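PDB 4MR0: plasmin and fibronectin-binding protein A from Streptococcus pneumoniae, which acts as a fibronectin-dependent surface adhesin and invasin that binds human fibronectin, plasmin, plasminogen and serum albumin. Local coordinates for residues A[138-143]-A[165-170]; A[283-288]-A[334-339]; A[361-366]-A[384-389]. All blocks are in the same frame, centred on the assembly; numbering follows the deposited sequence.

Contact 1. Residues A[138-143]-A[165-170]; sequences AIDAAA and FLKSHT
Lys167 and Asp140 form the one direct polar link between residues 138-143 of helix 132-143 and the segment 165-170. Lys167 NZ donates to Asp140 OD1 at 2.7 Å, a salt bridge in which the ammonium sits 49° out of the carboxylate plane, above OD1. The lysine chain bends at chi2 (-71°), which brings CD round, and bends again at chi4, which sets NZ. On the way it covers apolar atoms: its CG lies 3.8 Å from Ile139 CG2, the two side chains crossing at about a right angle, and its CB lies 3.7 Å from Ala143 CB. Farther along, Thr170 CG2 rests 3.8 Å from Ala143 CB and also touches Ala142 CB.

The next shell fixes the turn that carries these groups. Residues 167 to 170 form a type II beta turn, and Thr170 OG1 donates to Lys167 O at 2.7 Å; the bond fixes the rotation about CA-CB, with CG2 anti to the carbonyl carbon and against the helix. Two waters join the backbones, each donating to both sides: one to Ala142 O and His169 O, the other to Ala143 O and Ser168 O. On strand 211-217, Ser168 OG bonds to Glu212 N and His169 ND1 to Asp213 OD2, and Leu166 packs on Ile214.

The helix thus lies against a corner between successive strands near the N-terminal end of the domain, consistent with the capping helix of parallel beta-helix proteins of the pectate lyase-like clan.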
loop_
_atom_site.group_PDB
_atom_site.type_symbol
_atom_site.label_atom_id
_atom_site.label_comp_id
_atom_site.label_asym_id
_atom_site.label_seq_id
_atom_site.Cartn_x
_atom_site.Cartn_y
_atom_site.Cartn_z
ATOM N N ALA A 138 2.338 -5.257 -31.234
ATOM C CA ALA A 138 3.019 -6.456 -30.774
ATOM C C ALA A 138 2.087 -7.211 -29.834
ATOM O O ALA A 138 1.890 -8.418 -29.970
ATOM C CB ALA A 138 4.306 -6.089 -30.049
ATOM N N ILE A 139 1.511 -6.484 -28.881
ATOM C CA ILE A 139 0.597 -7.076 -27.917
ATOM C C ILE A 139 -0.618 -7.673 -28.617
ATOM O O ILE A 139 -1.019 -8.799 -28.325
ATOM C CB ILE A 139 0.131 -6.022 -26.883
ATOM C CG1 ILE A 139 1.314 -5.604 -25.999
ATOM C CG2 ILE A 139 -0.988 -6.584 -26.028
ATOM C CD1 ILE A 139 1.003 -4.461 -25.065
ATOM N N ASP A 140 -1.203 -6.918 -29.542
ATOM C CA ASP A 140 -2.376 -7.389 -30.272
ATOM C C ASP A 140 -2.109 -8.693 -31.016
ATOM O O ASP A 140 -2.950 -9.589 -31.027
ATOM C CB ASP A 140 -2.858 -6.318 -31.255
ATOM C CG ASP A 140 -3.477 -5.125 -30.554
ATOM O OD1 ASP A 140 -3.654 -5.191 -29.319
ATOM O OD2 ASP A 140 -3.793 -4.125 -31.237
ATOM N N ALA A 141 -0.939 -8.801 -31.636
ATOM C CA ALA A 141 -0.586 -10.016 -32.364
ATOM C C ALA A 141 -0.400 -11.172 -31.387
ATOM O O ALA A 141 -0.824 -12.300 -31.650
ATOM C CB ALA A 141 0.693 -9.796 -33.160
ATOM N N ALA A 142 0.234 -10.885 -30.251
ATOM C CA ALA A 142 0.476 -11.904 -29.241
ATOM C C ALA A 142 -0.846 -12.434 -28.691
ATOM O O ALA A 142 -0.993 -13.633 -28.447
ATOM C CB ALA A 142 1.322 -11.328 -28.113
ATOM N N ALA A 143 -1.800 -11.526 -28.500
ATOM C CA ALA A 143 -3.118 -11.873 -27.979
ATOM C C ALA A 143 -3.841 -12.845 -28.906
ATOM O O ALA A 143 -4.702 -13.610 -28.468
ATOM C CB ALA A 143 -3.954 -10.614 -27.790
ATOM N N PHE A 165 -2.611 -0.925 -23.963
ATOM C CA PHE A 165 -3.594 -1.831 -23.392
ATOM C C PHE A 165 -3.156 -3.284 -23.400
ATOM O O PHE A 165 -2.923 -3.872 -24.458
ATOM C CB PHE A 165 -4.916 -1.667 -24.139
ATOM C CG PHE A 165 -5.400 -0.249 -24.164
ATOM C CD1 PHE A 165 -5.897 0.346 -23.009
ATOM C CD2 PHE A 165 -5.298 0.516 -25.326
ATOM C CE1 PHE A 165 -6.272 1.686 -23.004
ATOM C CE2 PHE A 165 -5.673 1.861 -25.332
ATOM C CZ PHE A 165 -6.164 2.445 -24.167
ATOM N N LEU A 166 -3.031 -3.853 -22.206
ATOM C CA LEU A 166 -2.638 -5.242 -22.063
ATOM C C LEU A 166 -3.841 -6.074 -22.477
ATOM O O LEU A 166 -4.982 -5.628 -22.342
ATOM C CB LEU A 166 -2.263 -5.533 -20.609
ATOM C CG LEU A 166 -1.115 -4.663 -20.076
ATOM C CD1 LEU A 166 -0.900 -4.948 -18.598
ATOM C CD2 LEU A 166 0.161 -4.937 -20.875
ATOM N N LYS A 167 -3.593 -7.270 -22.998
ATOM C CA LYS A 167 -4.686 -8.131 -23.432
ATOM C C LYS A 167 -4.521 -9.489 -22.784
ATOM O O LYS A 167 -3.438 -9.830 -22.303
ATOM C CB LYS A 167 -4.676 -8.289 -24.955
ATOM C CG LYS A 167 -4.734 -6.985 -25.747
ATOM C CD LYS A 167 -6.091 -6.313 -25.647
ATOM C CE LYS A 167 -6.172 -5.082 -26.543
ATOM N NZ LYS A 167 -6.048 -5.432 -27.989
ATOM N N SER A 168 -5.601 -10.262 -22.768
ATOM C CA SER A 168 -5.571 -11.594 -22.187
ATOM C C SER A 168 -4.560 -12.500 -22.880
ATOM O O SER A 168 -4.379 -12.435 -24.102
ATOM C CB SER A 168 -6.954 -12.246 -22.267
ATOM O OG SER A 168 -7.855 -11.649 -21.351
ATOM N N HIS A 169 -3.915 -13.341 -22.082
ATOM C CA HIS A 169 -2.934 -14.306 -22.558
ATOM C C HIS A 169 -1.701 -13.702 -23.231
ATOM O O HIS A 169 -1.152 -14.280 -24.172
ATOM C CB HIS A 169 -3.621 -15.311 -23.489
ATOM C CG HIS A 169 -4.803 -15.989 -22.866
ATOM N ND1 HIS A 169 -4.692 -16.810 -21.765
ATOM C CD2 HIS A 169 -6.125 -15.920 -23.152
ATOM C CE1 HIS A 169 -5.895 -17.217 -21.397
ATOM N NE2 HIS A 169 -6.782 -16.689 -22.222
ATOM N N THR A 170 -1.268 -12.537 -22.754
ATOM C CA THR A 170 -0.070 -11.909 -23.299
ATOM C C THR A 170 0.958 -11.865 -22.177
ATOM O O THR A 170 0.606 -11.681 -21.010
ATOM C CB THR A 170 -0.336 -10.477 -23.825
ATOM O OG1 THR A 170 -0.810 -9.646 -22.762
ATOM C CG2 THR A 170 -1.364 -10.505 -24.947
HETATM O O HOH W 1 -1.928 -15.235 -26.487
HETATM O O HOH W 2 -6.087 -13.223 -25.768
#

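Contact 2. Residues A[283-288]-A[334-339]; sequences SRFLGQ and SYFGKS
Phe285 and Phe336 carry the aromatic part of this contact, on one face of two parallel strands whose axes run 4.7 Å apart at 5°. Their side chains lie side by side and point the same way; the ring planes are 5° apart with centroids separated by 4.7 Å, so the rings are nearly parallel but displaced, with little of one above the other. Phe285 CD1 sits over one face of the Phe336 ring, 3.4 Å from CE2. Both side chains have CG anti to the carbonyl carbon, and the shared first torsion sets the two CG atoms alike.

On the face of Arg284, Leu286 and Tyr335, Leu286 CD2 meets the edge of the Tyr335 ring, 3.6 Å from CE1.

Backbone bonds set the register Arg284-Tyr335, Phe285-Phe336 and Leu286-Gly337. Tyr335 N donates to Ser283 O and Phe285 N to Tyr335 O; Gly337 N then reaches Phe285 O at 3.0 Å, and Gly287 N, in a residue of positive phi, reaches Gly337 O. A side chain extends the ladder where Ser283 N donates to Ser334 OG, also at 3.0 Å.

Among the surrounding strands, 278-289 also bonds to 260-265 through Leu286 and Phe261, and Arg284 reaches across to Thr260 and Asn258. Beyond the second strand, Tyr335 OH bonds to Asp372 of strand 364-372, while Phe285 and Phe336 both pack on Ile305. Strands 278-289 and 329-337 are thus neighbours flanked by 260-265 and 364-372 in the stacked coils.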
loop_
_atom_site.group_PDB
_atom_site.type_symbol
_atom_site.label_atom_id
_atom_site.label_comp_id
_atom_site.label_asym_id
_atom_site.label_seq_id
_atom_site.Cartn_x
_atom_site.Cartn_y
_atom_site.Cartn_z
ATOM N N SER A 283 10.018 -6.431 -7.073
ATOM C CA SER A 283 10.080 -5.153 -7.761
ATOM C C SER A 283 10.548 -4.045 -6.834
ATOM O O SER A 283 10.639 -4.231 -5.617
ATOM C CB SER A 283 8.703 -4.798 -8.329
ATOM O OG SER A 283 8.315 -5.738 -9.312
ATOM N N ARG A 284 10.827 -2.889 -7.428
ATOM C CA ARG A 284 11.300 -1.724 -6.701
ATOM C C ARG A 284 10.461 -0.506 -7.066
ATOM O O ARG A 284 10.262 -0.206 -8.247
ATOM C CB ARG A 284 12.769 -1.458 -7.053
ATOM C CG ARG A 284 13.711 -2.589 -6.639
ATOM C CD ARG A 284 14.863 -2.726 -7.629
ATOM N NE ARG A 284 14.410 -3.229 -8.927
ATOM C CZ ARG A 284 13.991 -4.475 -9.149
ATOM N NH1 ARG A 284 13.966 -5.365 -8.161
ATOM N NH2 ARG A 284 13.596 -4.831 -10.364
ATOM N N PHE A 285 9.970 0.187 -6.048
ATOM C CA PHE A 285 9.155 1.377 -6.243
ATOM C C PHE A 285 9.965 2.545 -5.713
ATOM O O PHE A 285 10.009 2.801 -4.509
ATOM C CB PHE A 285 7.823 1.216 -5.509
ATOM C CG PHE A 285 6.986 0.093 -6.048
ATOM C CD1 PHE A 285 7.296 -1.233 -5.743
ATOM C CD2 PHE A 285 5.954 0.350 -6.938
ATOM C CE1 PHE A 285 6.582 -2.285 -6.317
ATOM C CE2 PHE A 285 5.231 -0.692 -7.518
ATOM C CZ PHE A 285 5.551 -2.012 -7.212
ATOM N N LEU A 286 10.602 3.249 -6.642
ATOM C CA LEU A 286 11.478 4.353 -6.304
ATOM C C LEU A 286 10.999 5.765 -6.615
ATOM O O LEU A 286 10.952 6.177 -7.778
ATOM C CB LEU A 286 12.828 4.130 -6.992
ATOM C CG LEU A 286 13.418 2.718 -6.885
ATOM C CD1 LEU A 286 14.723 2.657 -7.666
ATOM C CD2 LEU A 286 13.646 2.356 -5.413
ATOM N N GLY A 287 10.654 6.501 -5.564
ATOM C CA GLY A 287 10.255 7.888 -5.717
ATOM C C GLY A 287 8.848 8.263 -6.123
ATOM O O GLY A 287 8.243 7.684 -7.034
ATOM N N GLN A 288 8.332 9.262 -5.418
ATOM C CA GLN A 288 7.013 9.807 -5.677
ATOM C C GLN A 288 7.155 11.318 -5.551
ATOM O O GLN A 288 7.544 11.833 -4.495
ATOM C CB GLN A 288 6.002 9.284 -4.665
ATOM C CG GLN A 288 4.612 9.848 -4.857
ATOM C CD GLN A 288 3.583 9.134 -4.012
ATOM O OE1 GLN A 288 3.730 9.027 -2.790
ATOM N NE2 GLN A 288 2.531 8.639 -4.656
ATOM N N SER A 334 9.473 -7.060 -2.402
ATOM C CA SER A 334 9.714 -5.823 -3.118
ATOM C C SER A 334 10.235 -4.709 -2.234
ATOM O O SER A 334 10.063 -4.727 -1.018
ATOM C CB SER A 334 8.433 -5.387 -3.833
ATOM O OG SER A 334 8.053 -6.366 -4.785
ATOM N N TYR A 335 10.878 -3.735 -2.863
ATOM C CA TYR A 335 11.457 -2.612 -2.150
ATOM C C TYR A 335 10.734 -1.305 -2.457
ATOM O O TYR A 335 10.372 -1.032 -3.603
ATOM C CB TYR A 335 12.948 -2.511 -2.505
ATOM C CG TYR A 335 13.641 -1.286 -1.966
ATOM C CD1 TYR A 335 13.507 -0.052 -2.603
ATOM C CD2 TYR A 335 14.426 -1.355 -0.814
ATOM C CE1 TYR A 335 14.134 1.083 -2.108
ATOM C CE2 TYR A 335 15.060 -0.223 -0.307
ATOM C CZ TYR A 335 14.908 0.992 -0.959
ATOM O OH TYR A 335 15.508 2.123 -0.461
ATOM N N PHE A 336 10.525 -0.501 -1.419
ATOM C CA PHE A 336 9.849 0.778 -1.562
ATOM C C PHE A 336 10.689 1.882 -0.935
ATOM O O PHE A 336 11.041 1.809 0.246
ATOM C CB PHE A 336 8.473 0.720 -0.892
ATOM C CG PHE A 336 7.590 -0.372 -1.427
ATOM C CD1 PHE A 336 7.837 -1.709 -1.106
ATOM C CD2 PHE A 336 6.520 -0.070 -2.267
ATOM C CE1 PHE A 336 7.030 -2.725 -1.616
ATOM C CE2 PHE A 336 5.705 -1.082 -2.784
ATOM C CZ PHE A 336 5.961 -2.410 -2.458
ATOM N N GLY A 337 11.009 2.901 -1.730
ATOM C CA GLY A 337 11.816 4.001 -1.232
ATOM C C GLY A 337 11.770 5.226 -2.125
ATOM O O GLY A 337 10.742 5.538 -2.734
ATOM N N LYS A 338 12.890 5.931 -2.211
ATOM C CA LYS A 338 12.959 7.125 -3.043
ATOM C C LYS A 338 13.878 6.884 -4.233
ATOM O O LYS A 338 14.504 5.830 -4.340
ATOM C CB LYS A 338 13.479 8.305 -2.219
ATOM C CG LYS A 338 14.960 8.207 -1.847
ATOM C CD LYS A 338 15.420 9.464 -1.124
ATOM C CE LYS A 338 16.940 9.503 -0.961
ATOM N NZ LYS A 338 17.452 8.421 -0.081
ATOM N N SER A 339 13.944 7.861 -5.134
ATOM C CA SER A 339 14.812 7.775 -6.301
ATOM C C SER A 339 15.736 8.981 -6.222
ATOM O O SER A 339 15.659 9.762 -5.273
ATOM C CB SER A 339 14.002 7.870 -7.592
ATOM O OG SER A 339 13.545 9.202 -7.788
#

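Contact 3. Residues A[361-366]-A[384-389]; sequences PSNIKI and FTDVLI
Leu388 O receives the shortest polar bond here, from Ile366 N at 2.7 Å with an N-H...O angle of 174°, and Lys365 CA also lies 3.4 Å from it. Leu388 N in turn donates to Ile364 O. Nearer the start, Ile364 N bonds to Asp386 O, Asn363 N to Thr385 O, and Thr385 N to Pro361 O, so backbone bonds continue on both sides of the corners at Asn363 and Asp386, where the chain passes from one face to the next. Both corner residues have positive phi and psi, and their side chains have CG anti to the backbone N. They lie side by side, with amide and carboxylate planes 5° apart and Asp386 OD2 3.8 Å from Asn363 CB. Asn363 ND2 is bonded to Asn328, and this side chain comes within about 3 Å of a bound calcium ion.

Toward the interior, Phe384 CE1 touches Pro361 CG at 3.8 Å, and Ile364 CG1 approaches the same ring obliquely, 4.3 Å from CD2. Ile364 CB packs against Val387 CG2, and Ile366 CD1 meets Ile389 CG1 at 4.3 Å.

Parallel, in-register pairing of successive coils that turn the same corner is consistent with the right-handed parallel beta-helix of the pectate lyase-like clan, here joining the start of PbH1 repeat 361-383 to the next coil.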
loop_
_atom_site.group_PDB
_atom_site.type_symbol
_atom_site.label_atom_id
_atom_site.label_comp_id
_atom_site.label_asym_id
_atom_site.label_seq_id
_atom_site.Cartn_x
_atom_site.Cartn_y
_atom_site.Cartn_z
ATOM N N PRO A 361 -11.783 -5.968 -0.361
ATOM C CA PRO A 361 -10.773 -6.822 -0.995
ATOM C C PRO A 361 -10.386 -7.862 0.075
ATOM O O PRO A 361 -10.238 -7.510 1.250
ATOM C CB PRO A 361 -9.638 -5.847 -1.289
ATOM C CG PRO A 361 -10.398 -4.593 -1.681
ATOM C CD PRO A 361 -11.523 -4.541 -0.637
ATOM N N SER A 362 -10.223 -9.123 -0.315
ATOM C CA SER A 362 -9.900 -10.164 0.660
ATOM C C SER A 362 -8.726 -11.063 0.273
ATOM O O SER A 362 -8.399 -11.201 -0.906
ATOM C CB SER A 362 -11.147 -11.025 0.932
ATOM O OG SER A 362 -11.553 -11.732 -0.229
ATOM N N ASN A 363 -8.116 -11.678 1.286
ATOM C CA ASN A 363 -6.951 -12.552 1.133
ATOM C C ASN A 363 -5.830 -11.759 0.476
ATOM O O ASN A 363 -5.352 -12.077 -0.621
ATOM C CB ASN A 363 -7.281 -13.807 0.313
ATOM C CG ASN A 363 -6.151 -14.837 0.347
ATOM O OD1 ASN A 363 -5.280 -14.789 1.219
ATOM N ND2 ASN A 363 -6.169 -15.778 -0.591
ATOM N N ILE A 364 -5.435 -10.708 1.185
ATOM C CA ILE A 364 -4.394 -9.787 0.764
ATOM C C ILE A 364 -3.150 -10.132 1.571
ATOM O O ILE A 364 -3.155 -10.045 2.800
ATOM C CB ILE A 364 -4.803 -8.332 1.077
ATOM C CG1 ILE A 364 -6.207 -8.057 0.519
ATOM C CG2 ILE A 364 -3.785 -7.361 0.498
ATOM C CD1 ILE A 364 -6.302 -8.184 -0.997
ATOM N N LYS A 365 -2.089 -10.524 0.876
ATOM C CA LYS A 365 -0.850 -10.890 1.543
ATOM C C LYS A 365 0.261 -9.922 1.185
ATOM O O LYS A 365 0.526 -9.678 0.013
ATOM C CB LYS A 365 -0.444 -12.309 1.149
ATOM C CG LYS A 365 -1.455 -13.361 1.551
ATOM C CD LYS A 365 -1.035 -14.752 1.071
ATOM C CE LYS A 365 -2.006 -15.806 1.579
ATOM N NZ LYS A 365 -1.782 -17.120 0.921
ATOM N N ILE A 366 0.905 -9.373 2.204
ATOM C CA ILE A 366 1.993 -8.420 2.014
ATOM C C ILE A 366 3.156 -9.089 2.713
ATOM O O ILE A 366 3.247 -9.067 3.940
ATOM C CB ILE A 366 1.627 -7.073 2.663
ATOM C CG1 ILE A 366 0.404 -6.498 1.931
ATOM C CG2 ILE A 366 2.809 -6.123 2.618
ATOM C CD1 ILE A 366 -0.192 -5.262 2.563
ATOM N N PHE A 384 -10.626 -4.013 4.316
ATOM C CA PHE A 384 -9.989 -5.251 3.844
ATOM C C PHE A 384 -10.450 -6.384 4.762
ATOM O O PHE A 384 -10.760 -6.154 5.927
ATOM C CB PHE A 384 -8.456 -5.186 3.937
ATOM C CG PHE A 384 -7.783 -4.465 2.795
ATOM C CD1 PHE A 384 -8.524 -3.842 1.792
ATOM C CD2 PHE A 384 -6.391 -4.384 2.750
ATOM C CE1 PHE A 384 -7.886 -3.146 0.760
ATOM C CE2 PHE A 384 -5.742 -3.692 1.724
ATOM C CZ PHE A 384 -6.497 -3.070 0.726
ATOM N N THR A 385 -10.477 -7.603 4.240
ATOM C CA THR A 385 -10.860 -8.761 5.038
ATOM C C THR A 385 -9.857 -9.877 4.762
ATOM O O THR A 385 -9.551 -10.173 3.606
ATOM C CB THR A 385 -12.279 -9.241 4.691
ATOM O OG1 THR A 385 -13.198 -8.145 4.826
ATOM C CG2 THR A 385 -12.705 -10.366 5.638
ATOM N N ASP A 386 -9.334 -10.478 5.826
ATOM C CA ASP A 386 -8.344 -11.547 5.711
ATOM C C ASP A 386 -7.071 -10.994 5.076
ATOM O O ASP A 386 -6.800 -11.187 3.889
ATOM C CB ASP A 386 -8.894 -12.718 4.885
ATOM C CG ASP A 386 -7.901 -13.869 4.766
ATOM O OD1 ASP A 386 -6.922 -13.909 5.551
ATOM O OD2 ASP A 386 -8.105 -14.745 3.893
ATOM N N VAL A 387 -6.300 -10.292 5.896
ATOM C CA VAL A 387 -5.055 -9.680 5.468
ATOM C C VAL A 387 -3.899 -10.277 6.244
ATOM O O VAL A 387 -4.029 -10.583 7.434
ATOM C CB VAL A 387 -5.070 -8.166 5.744
ATOM C CG1 VAL A 387 -3.778 -7.534 5.260
ATOM C CG2 VAL A 387 -6.275 -7.528 5.069
ATOM N N LEU A 388 -2.769 -10.447 5.567
ATOM C CA LEU A 388 -1.580 -10.978 6.211
ATOM C C LEU A 388 -0.400 -10.082 5.864
ATOM O O LEU A 388 0.001 -9.981 4.701
ATOM C CB LEU A 388 -1.298 -12.416 5.756
ATOM C CG LEU A 388 -0.002 -13.030 6.316
ATOM C CD1 LEU A 388 -0.057 -13.035 7.847
ATOM C CD2 LEU A 388 0.189 -14.449 5.776
ATOM N N ILE A 389 0.127 -9.408 6.879
ATOM C CA ILE A 389 1.278 -8.522 6.736
ATOM C C ILE A 389 2.358 -9.242 7.531
ATOM O O ILE A 389 2.402 -9.154 8.763
ATOM C CB ILE A 389 0.983 -7.152 7.359
ATOM C CG1 ILE A 389 -0.235 -6.536 6.660
ATOM C CG2 ILE A 389 2.200 -6.249 7.222
ATOM C CD1 ILE A 389 -0.959 -5.484 7.479
#

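In the fold
The three contacts come in series along the chain and mark different places on one beta-helix. Contact 1 joins helix 132-143 to a corner near the N-terminal end; its centre lies 28 Å from the centre of the chain, against 12 Å and 11 Å for contacts 2 and 3. Contacts 2 and 3 are 22 Å apart between centres and about 7 Å between nearest atoms. They are linked through neighbouring strands 329-337 and 364-372. Contact 1 stays about 13 Å from contact 2 by nearest atoms. Bound ions lie near all three: the calcium beside contact 3, and manganese about 7 Å from the Phe165 side chain and about 8 Å from Gly287, distances too long for coordination by these two residues.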